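Side-chain contacts in geranylgeranyl pyrophosphate synthetase (Pyrococcus horikoshii, PDB 1WY0), which probably condenses isopentenyl diphosphate with allylic diphosphates to build the C20 chain of geranylgeranyl diphosphate: residues Arg39-Ala44 with Ser82-Asp87; Val54-Glu59 with Met328-Leu333; Met173-Thr178 with Trp206-Gly211; Glu256-Arg261 with Leu294-Ser299. All coordinates share one frame; numbering follows the deposited sequence.

Overall arrangement
From the N terminus, interaction 1 opens at 39-44 on helix 32-40 and closes a short loop at 82-87 on helix 69-90. Interaction 2 begins inside that loop, at 54-59, and closes only at 328-333, so these two cross; it ties helix 49-57 to helix 325-336. Nested within it, in series, are interaction 3 (173-178 with 206-211), between the consecutive helices 167-193 and 197-224, and interaction 4 (256-261 with 294-299), which joins helix 256-264 to the end of helix 283-296 and whose centre lies about 28 Å from the centre of the chain. Interactions 2 and 3 touch, for Trp206 packs against Leu330 and Leu333; the centres of interactions 2 and 4 lie about 40 Å apart.

Interaction 1: residues Arg39-Ala44 with Ser82-Asp87; sequences RHYPLA and SLVHDD
Tyr41 is the single residue of 39-44 that meets 82-87, setting its ring obliquely against helix 69-90 where this helix reaches the Asp-Asp pair that begins the first aspartate-rich motif (DDxxD) of the polyprenyl synthetases. In this family that motif usually binds the magnesium ions that hold the substrate diphosphate. The polar part of the contact lies at the far end of the ring. Tyr41 OH donates a hydrogen bond to Asp87 OD2, modelled at 2.4 Å, a length so short that its exact value is doubtful. The side chains approach from opposing sides, and the ring and carboxylate planes stand 79° apart. Asp87 OD2 also forms a salt bridge with Arg95, so the same oxygen ties the tyrosine and the arginine together. The apolar part is borne by one flank of the ring: Tyr41 CD2 rests 3.6 Å from Val84 CG2 and 3.8 Å from Leu83 CB, both at a slant. With Tyr41 CG anti to the carbonyl carbon (chi1 -75°), the ring is directed from its own backbone at the helix. Its edge meets main chain as well as side chains: the carbonyl carbon of Leu83 lies in the ring plane, and Tyr41 CE2 is 3.7 Å from Val84 N.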
loop_
_atom_site.group_PDB
_atom_site.type_symbol
_atom_site.label_atom_id
_atom_site.label_comp_id
_atom_site.label_asym_id
_atom_site.label_seq_id
_atom_site.Cartn_x
_atom_site.Cartn_y
_atom_site.Cartn_z
ATOM N N ARG A 39 0.121 -6.006 -13.475
ATOM C CA ARG A 39 -0.231 -5.545 -14.815
ATOM C C ARG A 39 -1.642 -5.924 -15.246
ATOM O O ARG A 39 -2.206 -5.296 -16.135
ATOM C CB ARG A 39 0.757 -6.113 -15.844
ATOM C CG ARG A 39 2.057 -5.336 -15.975
ATOM C CD ARG A 39 3.167 -6.212 -16.573
ATOM N NE ARG A 39 2.856 -6.671 -17.923
ATOM C CZ ARG A 39 3.221 -6.041 -19.035
ATOM N NH1 ARG A 39 3.923 -4.921 -18.969
ATOM N NH2 ARG A 39 2.867 -6.526 -20.218
ATOM N N HIS A 40 -2.217 -6.944 -14.617
ATOM C CA HIS A 40 -3.541 -7.418 -15.000
ATOM C C HIS A 40 -4.629 -6.351 -15.193
ATOM O O HIS A 40 -5.248 -6.279 -16.261
ATOM C CB HIS A 40 -4.025 -8.482 -14.009
ATOM C CG HIS A 40 -5.270 -9.188 -14.453
ATOM N ND1 HIS A 40 -5.314 -9.976 -15.582
ATOM C CD2 HIS A 40 -6.524 -9.197 -13.943
ATOM C CE1 HIS A 40 -6.540 -10.437 -15.751
ATOM N NE2 HIS A 40 -7.294 -9.980 -14.769
ATOM N N TYR A 41 -4.891 -5.519 -14.189
ATOM C CA TYR A 41 -5.938 -4.515 -14.387
ATOM C C TYR A 41 -5.538 -3.422 -15.374
ATOM O O TYR A 41 -6.340 -3.026 -16.214
ATOM C CB TYR A 41 -6.383 -3.908 -13.054
ATOM C CG TYR A 41 -7.266 -4.834 -12.233
ATOM C CD1 TYR A 41 -7.778 -6.014 -12.780
ATOM C CD2 TYR A 41 -7.593 -4.524 -10.917
ATOM C CE1 TYR A 41 -8.588 -6.858 -12.033
ATOM C CE2 TYR A 41 -8.401 -5.357 -10.162
ATOM C CZ TYR A 41 -8.898 -6.523 -10.718
ATOM O OH TYR A 41 -9.700 -7.349 -9.954
ATOM N N PRO A 42 -4.296 -2.914 -15.284
ATOM C CA PRO A 42 -3.847 -1.871 -16.210
ATOM C C PRO A 42 -3.956 -2.324 -17.674
ATOM O O PRO A 42 -4.223 -1.515 -18.562
ATOM C CB PRO A 42 -2.403 -1.641 -15.778
ATOM C CG PRO A 42 -2.496 -1.813 -14.296
ATOM C CD PRO A 42 -3.342 -3.062 -14.172
ATOM N N LEU A 43 -3.748 -3.620 -17.909
ATOM C CA LEU A 43 -3.797 -4.257 -19.225
ATOM C C LEU A 43 -5.235 -4.469 -19.716
ATOM O O LEU A 43 -5.499 -4.767 -20.872
ATOM C CB LEU A 43 -3.091 -5.619 -19.128
ATOM C CG LEU A 43 -1.598 -5.567 -19.457
ATOM C CD1 LEU A 43 -0.964 -6.960 -19.417
ATOM C CD2 LEU A 43 -1.312 -5.010 -20.853
ATOM N N ALA A 44 -6.192 -4.356 -18.777
ATOM C CA ALA A 44 -7.575 -4.548 -19.174
ATOM C C ALA A 44 -8.013 -3.476 -20.178
ATOM O O ALA A 44 -9.063 -3.557 -20.801
ATOM C CB ALA A 44 -8.444 -4.494 -17.919
ATOM N N SER A 82 -6.221 0.405 -5.800
ATOM C CA SER A 82 -7.431 0.384 -4.986
ATOM C C SER A 82 -8.434 -0.653 -5.497
ATOM O O SER A 82 -9.245 -1.198 -4.761
ATOM C CB SER A 82 -8.058 1.779 -5.027
ATOM O OG SER A 82 -8.720 1.962 -6.280
ATOM N N LEU A 83 -8.385 -0.884 -6.822
ATOM C CA LEU A 83 -9.283 -1.866 -7.415
ATOM C C LEU A 83 -8.907 -3.291 -7.000
ATOM O O LEU A 83 -9.747 -4.138 -6.731
ATOM C CB LEU A 83 -9.199 -1.730 -8.936
ATOM C CG LEU A 83 -9.781 -0.408 -9.439
ATOM C CD1 LEU A 83 -9.838 -0.340 -10.967
ATOM C CD2 LEU A 83 -11.207 -0.162 -8.946
ATOM N N VAL A 84 -7.587 -3.548 -6.994
ATOM C CA VAL A 84 -7.109 -4.874 -6.621
ATOM C C VAL A 84 -7.497 -5.226 -5.183
ATOM O O VAL A 84 -8.017 -6.293 -4.886
ATOM C CB VAL A 84 -5.586 -4.885 -6.764
ATOM C CG1 VAL A 84 -5.023 -6.222 -6.286
ATOM C CG2 VAL A 84 -5.199 -4.670 -8.214
ATOM N N HIS A 85 -7.187 -4.290 -4.268
ATOM C CA HIS A 85 -7.463 -4.534 -2.857
ATOM C C HIS A 85 -8.965 -4.563 -2.565
ATOM O O HIS A 85 -9.463 -5.352 -1.773
ATOM C CB HIS A 85 -6.795 -3.425 -2.043
ATOM C CG HIS A 85 -5.337 -3.749 -1.851
ATOM N ND1 HIS A 85 -4.513 -3.024 -1.054
ATOM C CD2 HIS A 85 -4.603 -4.800 -2.411
ATOM C CE1 HIS A 85 -3.311 -3.628 -1.130
ATOM N NE2 HIS A 85 -3.336 -4.694 -1.935
ATOM N N ASP A 86 -9.688 -3.628 -3.209
ATOM C CA ASP A 86 -11.128 -3.550 -2.986
ATOM C C ASP A 86 -11.850 -4.799 -3.498
ATOM O O ASP A 86 -12.871 -5.225 -2.975
ATOM C CB ASP A 86 -11.655 -2.310 -3.707
ATOM C CG ASP A 86 -11.424 -1.083 -2.834
ATOM O OD1 ASP A 86 -10.846 -1.247 -1.758
ATOM O OD2 ASP A 86 -11.805 0.011 -3.238
ATOM N N ASP A 87 -11.305 -5.367 -4.589
ATOM C CA ASP A 87 -11.909 -6.574 -5.142
ATOM C C ASP A 87 -11.776 -7.758 -4.181
ATOM O O ASP A 87 -12.593 -8.670 -4.160
ATOM C CB ASP A 87 -11.214 -6.891 -6.469
ATOM C CG ASP A 87 -11.941 -6.175 -7.598
ATOM O OD1 ASP A 87 -12.835 -5.384 -7.293
ATOM O OD2 ASP A 87 -11.614 -6.413 -8.757
#

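Interaction 2: residues Val54-Glu59 with Met328-Leu333; sequences VLTSTE and MDLELL
Leu330 and Thr56 meet end to end and bury the most surface here, joining the early helix 49-57 to helix 325-336, the last of this all-helical chain. The methyl of the threonine does the touching: Thr56 CG2 lies 3.5 Å from Leu330 CD2 and 3.6 Å from Leu330 CG. This follows from the threonine's first torsion, which sets CG2 anti to the backbone N and so swings the methyl outward, while OG1 (chi1 -58°) turns back to a hydrogen bond with Phe52 O of its own helix. Ser57 makes the third, looser approach, with Ser57 OG 4.0 Å from Leu330 CD1; its hydroxyl is bonded to Val53 O. Beyond these two, Leu330 packs on Leu203 and Trp206 of helix 197-224, so its branched end lies between helices 49-57 and 197-224. An alanine at this site would remove CG and both methyls, and is likely to open a gap beside Thr56 CG2 and Leu203. Asp329 adds only a marginal touch through CB, its carboxylate being paired with Arg10. Since the hydroxyls and the carboxylate find their partners elsewhere, cohesion between the two segments rests on van der Waals fit, not on directed bonds.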
loop_
_atom_site.group_PDB
_atom_site.type_symbol
_atom_site.label_atom_id
_atom_site.label_comp_id
_atom_site.label_asym_id
_atom_site.label_seq_id
_atom_site.Cartn_x
_atom_site.Cartn_y
_atom_site.Cartn_z
ATOM N N VAL A 54 -6.124 14.886 -15.421
ATOM C CA VAL A 54 -4.878 15.511 -15.013
ATOM C C VAL A 54 -4.327 16.373 -16.153
ATOM O O VAL A 54 -4.243 17.595 -16.034
ATOM C CB VAL A 54 -3.813 14.454 -14.630
ATOM C CG1 VAL A 54 -2.519 15.145 -14.250
ATOM C CG2 VAL A 54 -4.314 13.595 -13.465
ATOM N N LEU A 55 -3.950 15.722 -17.250
ATOM C CA LEU A 55 -3.392 16.410 -18.412
ATOM C C LEU A 55 -4.333 17.476 -18.965
ATOM O O LEU A 55 -3.887 18.541 -19.375
ATOM C CB LEU A 55 -3.049 15.400 -19.514
ATOM C CG LEU A 55 -2.124 14.260 -19.080
ATOM C CD1 LEU A 55 -1.838 13.341 -20.257
ATOM C CD2 LEU A 55 -0.835 14.832 -18.522
ATOM N N THR A 56 -5.629 17.193 -18.978
ATOM C CA THR A 56 -6.596 18.158 -19.485
ATOM C C THR A 56 -6.715 19.348 -18.544
ATOM O O THR A 56 -6.951 20.472 -18.990
ATOM C CB THR A 56 -7.996 17.531 -19.668
ATOM O OG1 THR A 56 -7.908 16.415 -20.561
ATOM C CG2 THR A 56 -8.959 18.548 -20.259
ATOM N N SER A 57 -6.551 19.108 -17.247
ATOM C CA SER A 57 -6.642 20.180 -16.264
ATOM C C SER A 57 -5.443 21.107 -16.338
ATOM O O SER A 57 -5.562 22.307 -16.085
ATOM C CB SER A 57 -6.761 19.613 -14.851
ATOM O OG SER A 57 -8.087 19.188 -14.590
ATOM N N THR A 58 -4.289 20.550 -16.684
ATOM C CA THR A 58 -3.095 21.376 -16.822
ATOM C C THR A 58 -3.164 22.266 -18.067
ATOM O O THR A 58 -2.387 23.194 -18.251
ATOM C CB THR A 58 -1.879 20.451 -16.909
ATOM O OG1 THR A 58 -1.791 19.682 -15.706
ATOM C CG2 THR A 58 -0.598 21.276 -17.061
ATOM N N GLU A 59 -4.113 21.928 -18.960
ATOM C CA GLU A 59 -4.269 22.718 -20.178
ATOM C C GLU A 59 -5.326 23.811 -20.008
ATOM O O GLU A 59 -5.360 24.805 -20.722
ATOM C CB GLU A 59 -4.673 21.772 -21.313
ATOM C CG GLU A 59 -4.818 22.498 -22.652
ATOM C CD GLU A 59 -5.149 21.496 -23.736
ATOM O OE1 GLU A 59 -5.461 21.911 -24.844
ATOM O OE2 GLU A 59 -5.086 20.299 -23.462
ATOM N N MET A 328 -13.435 22.693 -22.490
ATOM C CA MET A 328 -14.529 22.100 -23.245
ATOM C C MET A 328 -14.664 20.614 -22.906
ATOM O O MET A 328 -15.739 20.145 -22.521
ATOM C CB MET A 328 -14.279 22.279 -24.747
ATOM C CG MET A 328 -15.370 21.709 -25.631
ATOM S SD MET A 328 -16.987 22.331 -25.154
ATOM C CE MET A 328 -17.120 23.796 -26.222
ATOM N N ASP A 329 -13.568 19.878 -23.040
ATOM C CA ASP A 329 -13.590 18.453 -22.746
ATOM C C ASP A 329 -14.005 18.171 -21.303
ATOM O O ASP A 329 -14.760 17.234 -21.043
ATOM C CB ASP A 329 -12.226 17.829 -23.039
ATOM C CG ASP A 329 -11.858 17.899 -24.510
ATOM O OD1 ASP A 329 -12.746 17.679 -25.364
ATOM O OD2 ASP A 329 -10.679 18.162 -24.818
ATOM N N LEU A 330 -13.521 18.982 -20.368
ATOM C CA LEU A 330 -13.865 18.802 -18.965
ATOM C C LEU A 330 -15.349 19.032 -18.745
ATOM O O LEU A 330 -15.940 18.475 -17.822
ATOM C CB LEU A 330 -13.062 19.756 -18.075
ATOM C CG LEU A 330 -11.545 19.552 -17.977
ATOM C CD1 LEU A 330 -10.974 20.526 -16.955
ATOM C CD2 LEU A 330 -11.231 18.116 -17.570
ATOM N N GLU A 331 -15.956 19.866 -19.581
ATOM C CA GLU A 331 -17.381 20.126 -19.448
ATOM C C GLU A 331 -18.152 19.000 -20.111
ATOM O O GLU A 331 -19.178 18.550 -19.599
ATOM C CB GLU A 331 -17.762 21.457 -20.092
ATOM C CG GLU A 331 -17.579 22.658 -19.179
ATOM C CD GLU A 331 -18.097 23.945 -19.798
ATOM O OE1 GLU A 331 -18.229 23.999 -21.041
ATOM O OE2 GLU A 331 -18.366 24.899 -19.037
ATOM N N LEU A 332 -17.658 18.546 -21.254
ATOM C CA LEU A 332 -18.315 17.460 -21.959
ATOM C C LEU A 332 -18.268 16.174 -21.131
ATOM O O LEU A 332 -19.284 15.501 -20.965
ATOM C CB LEU A 332 -17.662 17.234 -23.327
ATOM C CG LEU A 332 -18.021 18.247 -24.422
ATOM C CD1 LEU A 332 -17.412 17.823 -25.759
ATOM C CD2 LEU A 332 -19.535 18.330 -24.547
ATOM N N LEU A 333 -17.090 15.846 -20.610
ATOM C CA LEU A 333 -16.914 14.645 -19.798
ATOM C C LEU A 333 -17.906 14.643 -18.644
ATOM O O LEU A 333 -18.653 13.679 -18.451
ATOM C CB LEU A 333 -15.486 14.587 -19.255
ATOM C CG LEU A 333 -15.080 13.390 -18.397
ATOM C CD1 LEU A 333 -15.153 12.093 -19.201
ATOM C CD2 LEU A 333 -13.666 13.622 -17.897
#

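Interaction 3: residues Met173-Thr178 with Trp206-Gly211; sequences MISGKT and WGRNVG
Ile174 O is gripped twice by Thr178, the residue set against Gly211 across the contact. Ile174 O receives Thr178 N at 3.1 Å and Thr178 OG1 at 3.2 Å, from opposite faces of the carbonyl plane, the hydroxyl tilted 26° out of it. Thr178 OG1 can turn back this way because it sits between the backbone N and the carbonyl carbon, in a segment whose helix widens to a pi-type turn. Here the backbones come close, with Thr178 CA 5.7 Å from Gly211 CA and Thr178 OG1 3.6 Å from Gly211 O, and a beta carbon on the glycine would be tight against Thr178 O. The pair belongs to the helical bundle of the polyprenyl synthetase fold: helices 167-193 and 197-224 follow one another, and the second runs on into the second aspartate-rich motif, which in this family usually serves metal binding. At the other end Arg208, bent at chi2 (53°), brings one face of its guanidinium over Ser175 O, which lies 3.7 Å above the plane, offset toward the rim. Arg208 NE gives Ser175 OG a weak, bent hydrogen bond of 3.4 Å. Arg208 has stronger partners in two salt bridges, NH2 to Glu148 and NH1 to Glu183. A methionine in its place would probably cost both carboxylates this charged partner and Ser175 OG this donor. Ser175 also packs on Ile212 of the second helix.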
loop_
_atom_site.group_PDB
_atom_site.type_symbol
_atom_site.label_atom_id
_atom_site.label_comp_id
_atom_site.label_asym_id
_atom_site.label_seq_id
_atom_site.Cartn_x
_atom_site.Cartn_y
_atom_site.Cartn_z
ATOM N N MET A 173 -18.756 8.758 3.002
ATOM C CA MET A 173 -18.004 7.600 2.551
ATOM C C MET A 173 -17.618 7.736 1.078
ATOM O O MET A 173 -16.436 7.637 0.720
ATOM C CB MET A 173 -18.855 6.344 2.773
ATOM C CG MET A 173 -18.258 5.027 2.257
ATOM S SD MET A 173 -18.360 4.789 0.462
ATOM C CE MET A 173 -20.063 4.235 0.243
ATOM N N ILE A 174 -18.610 7.985 0.227
ATOM C CA ILE A 174 -18.304 8.064 -1.196
ATOM C C ILE A 174 -17.356 9.225 -1.506
ATOM O O ILE A 174 -16.562 9.191 -2.438
ATOM C CB ILE A 174 -19.617 8.251 -1.958
ATOM C CG1 ILE A 174 -19.419 7.920 -3.439
ATOM C CG2 ILE A 174 -20.071 9.718 -1.861
ATOM C CD1 ILE A 174 -19.128 6.437 -3.670
ATOM N N SER A 175 -17.491 10.297 -0.705
ATOM C CA SER A 175 -16.646 11.465 -0.923
ATOM C C SER A 175 -15.162 11.099 -0.906
ATOM O O SER A 175 -14.340 11.658 -1.620
ATOM C CB SER A 175 -16.945 12.483 0.180
ATOM O OG SER A 175 -16.056 13.593 0.055
ATOM N N GLY A 176 -14.817 10.146 -0.024
ATOM C CA GLY A 176 -13.408 9.804 0.092
ATOM C C GLY A 176 -13.043 8.616 -0.802
ATOM O O GLY A 176 -11.934 8.498 -1.304
ATOM N N LYS A 177 -14.015 7.692 -0.958
ATOM C CA LYS A 177 -13.752 6.537 -1.811
ATOM C C LYS A 177 -13.374 6.968 -3.229
ATOM O O LYS A 177 -12.303 6.673 -3.737
ATOM C CB LYS A 177 -14.995 5.639 -1.846
ATOM C CG LYS A 177 -14.669 4.226 -2.346
ATOM C CD LYS A 177 -15.722 3.191 -1.936
ATOM C CE LYS A 177 -15.759 1.983 -2.881
ATOM N NZ LYS A 177 -16.221 0.803 -2.151
ATOM N N THR A 178 -14.317 7.678 -3.886
ATOM C CA THR A 178 -14.112 8.025 -5.291
ATOM C C THR A 178 -13.830 9.519 -5.500
ATOM O O THR A 178 -13.040 9.921 -6.346
ATOM C CB THR A 178 -15.368 7.621 -6.065
ATOM O OG1 THR A 178 -16.509 8.203 -5.438
ATOM C CG2 THR A 178 -15.524 6.096 -6.063
ATOM N N TRP A 206 -14.629 20.831 -9.146
ATOM C CA TRP A 206 -15.159 20.097 -10.292
ATOM C C TRP A 206 -14.834 18.603 -10.211
ATOM O O TRP A 206 -15.635 17.743 -10.545
ATOM C CB TRP A 206 -14.551 20.698 -11.560
ATOM C CG TRP A 206 -15.010 19.956 -12.751
ATOM C CD1 TRP A 206 -16.135 20.254 -13.552
ATOM C CD2 TRP A 206 -14.357 18.819 -13.365
ATOM N NE1 TRP A 206 -16.253 19.419 -14.618
ATOM C CE2 TRP A 206 -15.115 18.472 -14.511
ATOM C CE3 TRP A 206 -13.223 18.073 -13.041
ATOM C CZ2 TRP A 206 -14.726 17.405 -15.300
ATOM C CZ3 TRP A 206 -12.835 17.005 -13.835
ATOM C CH2 TRP A 206 -13.596 16.665 -14.966
ATOM N N GLY A 207 -13.588 18.308 -9.788
ATOM C CA GLY A 207 -13.182 16.910 -9.667
ATOM C C GLY A 207 -13.956 16.201 -8.554
ATOM O O GLY A 207 -14.419 15.076 -8.686
ATOM N N ARG A 208 -14.050 16.896 -7.409
ATOM C CA ARG A 208 -14.786 16.337 -6.283
ATOM C C ARG A 208 -16.220 15.974 -6.680
ATOM O O ARG A 208 -16.716 14.883 -6.423
ATOM C CB ARG A 208 -14.803 17.384 -5.170
ATOM C CG ARG A 208 -15.175 16.790 -3.813
ATOM C CD ARG A 208 -14.288 15.595 -3.451
ATOM N NE ARG A 208 -14.158 15.475 -1.997
ATOM C CZ ARG A 208 -12.912 15.437 -1.492
ATOM N NH1 ARG A 208 -11.866 15.525 -2.295
ATOM N NH2 ARG A 208 -12.738 15.259 -0.180
ATOM N N ASN A 209 -16.897 16.958 -7.301
ATOM C CA ASN A 209 -18.296 16.772 -7.668
ATOM C C ASN A 209 -18.478 15.703 -8.750
ATOM O O ASN A 209 -19.419 14.921 -8.739
ATOM C CB ASN A 209 -18.828 18.112 -8.174
ATOM C CG ASN A 209 -19.340 18.918 -7.011
ATOM O OD1 ASN A 209 -20.337 18.583 -6.379
ATOM N ND2 ASN A 209 -18.628 20.023 -6.728
ATOM N N VAL A 210 -17.601 15.691 -9.745
ATOM C CA VAL A 210 -17.722 14.733 -10.827
ATOM C C VAL A 210 -17.452 13.330 -10.288
ATOM O O VAL A 210 -18.196 12.393 -10.576
ATOM C CB VAL A 210 -16.734 15.062 -11.969
ATOM C CG1 VAL A 210 -16.641 13.899 -12.944
ATOM C CG2 VAL A 210 -17.205 16.296 -12.699
ATOM N N GLY A 211 -16.397 13.198 -9.492
ATOM C CA GLY A 211 -16.061 11.909 -8.914
ATOM C C GLY A 211 -17.231 11.300 -8.165
ATOM O O GLY A 211 -17.522 10.110 -8.309
#

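Interaction 4: residues Glu256-Arg261 with Leu294-Ser299; sequences EKDKQR and LKKYGS
Asp258 crosses Lys296 at about a right angle and Tyr297 obliquely, and both of these residues converge on one oxygen, Asp258 OD2. Tyr297 approaches with its hydroxyl end: OD2 lies at the edge of the ring, in its plane, while the carboxylate plane is turned 66° from the ring. Tyr297 OH donates to Asp258 OD2; the modelled 2.4 Å is very short and its exact value doubtful. The first torsion of Lys296 puts CG anti to the backbone N (chi1 -175°), and the chain then runs fully extended, carrying Lys296 NZ to 2.7 Å from Asp258 OD2. This salt bridge meets the oxygen on its syn side, 23° out of the carboxylate plane. On the way, Lys296 CG passes 3.9 Å above one face of the Tyr297 ring, toward its rim, so the two side chains reach the aspartate alongside each other. Lys257 NZ lies 5.2 Å from Lys296 NZ, where the aspartate probably offsets like charges; a water weakly links the two amines. Just beyond these residues the helix ends: Gly298, with positive phi, is the C-prime residue of a Schellman motif. Tyr297 OH also accepts from Asp255 N. The contact joins the start of helix 256-264 to the end of helix 283-296, with helix 245-253 packed against Leu294 and Ser299.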
loop_
_atom_site.group_PDB
_atom_site.type_symbol
_atom_site.label_atom_id
_atom_site.label_comp_id
_atom_site.label_asym_id
_atom_site.label_seq_id
_atom_site.Cartn_x
_atom_site.Cartn_y
_atom_site.Cartn_z
ATOM N N GLU A 256 -42.045 2.027 8.477
ATOM C CA GLU A 256 -41.561 0.774 9.039
ATOM C C GLU A 256 -41.912 -0.476 8.256
ATOM O O GLU A 256 -41.067 -1.352 8.063
ATOM C CB GLU A 256 -42.051 0.631 10.477
ATOM C CG GLU A 256 -41.163 1.346 11.465
ATOM C CD GLU A 256 -39.737 0.846 11.391
ATOM O OE1 GLU A 256 -39.535 -0.383 11.505
ATOM O OE2 GLU A 256 -38.822 1.680 11.205
ATOM N N LYS A 257 -43.156 -0.568 7.809
ATOM C CA LYS A 257 -43.612 -1.715 7.081
ATOM C C LYS A 257 -42.736 -1.951 5.834
ATOM O O LYS A 257 -42.266 -3.042 5.543
ATOM C CB LYS A 257 -45.051 -1.376 6.704
ATOM C CG LYS A 257 -45.842 -2.582 6.260
ATOM C CD LYS A 257 -47.089 -2.220 5.449
ATOM C CE LYS A 257 -47.059 -2.902 4.072
ATOM N NZ LYS A 257 -47.965 -2.212 3.150
ATOM N N ASP A 258 -42.526 -0.877 5.084
ATOM C CA ASP A 258 -41.741 -0.967 3.871
ATOM C C ASP A 258 -40.271 -1.262 4.139
ATOM O O ASP A 258 -39.693 -2.129 3.486
ATOM C CB ASP A 258 -41.923 0.305 3.041
ATOM C CG ASP A 258 -43.369 0.486 2.572
ATOM O OD1 ASP A 258 -44.061 -0.534 2.408
ATOM O OD2 ASP A 258 -43.810 1.636 2.359
ATOM N N LYS A 259 -39.678 -0.571 5.112
ATOM C CA LYS A 259 -38.309 -0.768 5.584
ATOM C C LYS A 259 -37.996 -2.246 5.837
ATOM O O LYS A 259 -36.974 -2.772 5.418
ATOM C CB LYS A 259 -38.130 0.031 6.875
ATOM C CG LYS A 259 -37.673 1.468 6.614
ATOM C CD LYS A 259 -36.740 1.987 7.709
ATOM C CE LYS A 259 -37.178 3.350 8.257
ATOM N NZ LYS A 259 -37.944 3.162 9.488
ATOM N N GLN A 260 -38.895 -2.842 6.617
ATOM C CA GLN A 260 -38.734 -4.231 7.057
ATOM C C GLN A 260 -38.886 -5.229 5.914
ATOM O O GLN A 260 -38.198 -6.240 5.866
ATOM C CB GLN A 260 -39.751 -4.565 8.152
ATOM C CG GLN A 260 -39.681 -3.651 9.365
ATOM C CD GLN A 260 -38.288 -3.585 9.954
ATOM O OE1 GLN A 260 -37.726 -4.605 10.362
ATOM N NE2 GLN A 260 -37.719 -2.382 10.003
ATOM N N ARG A 261 -39.804 -4.953 5.000
ATOM C CA ARG A 261 -39.935 -5.858 3.862
ATOM C C ARG A 261 -38.732 -5.731 2.918
ATOM O O ARG A 261 -38.190 -6.697 2.391
ATOM C CB ARG A 261 -41.230 -5.491 3.136
ATOM C CG ARG A 261 -41.502 -6.372 1.919
ATOM C CD ARG A 261 -41.298 -7.858 2.219
ATOM N NE ARG A 261 -41.703 -8.673 1.071
ATOM C CZ ARG A 261 -41.305 -9.953 1.050
ATOM N NH1 ARG A 261 -40.590 -10.442 2.048
ATOM N NH2 ARG A 261 -41.613 -10.720 0.003
ATOM N N LEU A 294 -38.411 1.341 -3.639
ATOM C CA LEU A 294 -37.555 2.509 -3.792
ATOM C C LEU A 294 -38.226 3.634 -4.588
ATOM O O LEU A 294 -38.058 4.818 -4.278
ATOM C CB LEU A 294 -36.252 2.109 -4.493
ATOM C CG LEU A 294 -35.346 1.093 -3.790
ATOM C CD1 LEU A 294 -34.142 0.809 -4.663
ATOM C CD2 LEU A 294 -34.911 1.636 -2.432
ATOM N N LYS A 295 -38.977 3.260 -5.619
ATOM C CA LYS A 295 -39.649 4.243 -6.468
ATOM C C LYS A 295 -40.799 4.921 -5.720
ATOM O O LYS A 295 -41.124 6.086 -5.912
ATOM C CB LYS A 295 -40.216 3.511 -7.685
ATOM C CG LYS A 295 -39.158 3.163 -8.728
ATOM C CD LYS A 295 -39.775 2.404 -9.903
ATOM C CE LYS A 295 -38.760 2.074 -11.004
ATOM N NZ LYS A 295 -39.445 1.448 -12.138
ATOM N N LYS A 296 -41.451 4.108 -4.870
ATOM C CA LYS A 296 -42.545 4.618 -4.051
ATOM C C LYS A 296 -42.165 5.922 -3.347
ATOM O O LYS A 296 -42.979 6.815 -3.159
ATOM C CB LYS A 296 -42.870 3.544 -3.013
ATOM C CG LYS A 296 -44.082 3.886 -2.139
ATOM C CD LYS A 296 -44.530 2.676 -1.311
ATOM C CE LYS A 296 -45.573 3.012 -0.233
ATOM N NZ LYS A 296 -45.814 1.835 0.608
ATOM N N TYR A 297 -40.883 5.999 -2.921
ATOM C CA TYR A 297 -40.440 7.166 -2.164
ATOM C C TYR A 297 -39.534 8.102 -2.978
ATOM O O TYR A 297 -38.853 8.966 -2.437
ATOM C CB TYR A 297 -39.691 6.682 -0.918
ATOM C CG TYR A 297 -40.617 5.964 -0.002
ATOM C CD1 TYR A 297 -41.374 6.676 0.924
ATOM C CD2 TYR A 297 -40.701 4.574 -0.039
ATOM C CE1 TYR A 297 -42.215 6.005 1.800
ATOM C CE2 TYR A 297 -41.532 3.901 0.840
ATOM C CZ TYR A 297 -42.286 4.612 1.760
ATOM O OH TYR A 297 -43.137 3.947 2.622
ATOM N N GLY A 298 -39.490 7.881 -4.308
ATOM C CA GLY A 298 -38.733 8.796 -5.164
ATOM C C GLY A 298 -37.214 8.647 -4.981
ATOM O O GLY A 298 -36.414 9.423 -5.486
ATOM N N SER A 299 -36.804 7.616 -4.255
ATOM C CA SER A 299 -35.384 7.401 -3.979
ATOM C C SER A 299 -34.488 7.365 -5.222
ATOM O O SER A 299 -33.436 7.991 -5.237
ATOM C CB SER A 299 -35.205 6.116 -3.166
ATOM O OG SER A 299 -35.806 6.252 -1.883
HETATM O O HOH W 1 -47.265 1.004 3.584
#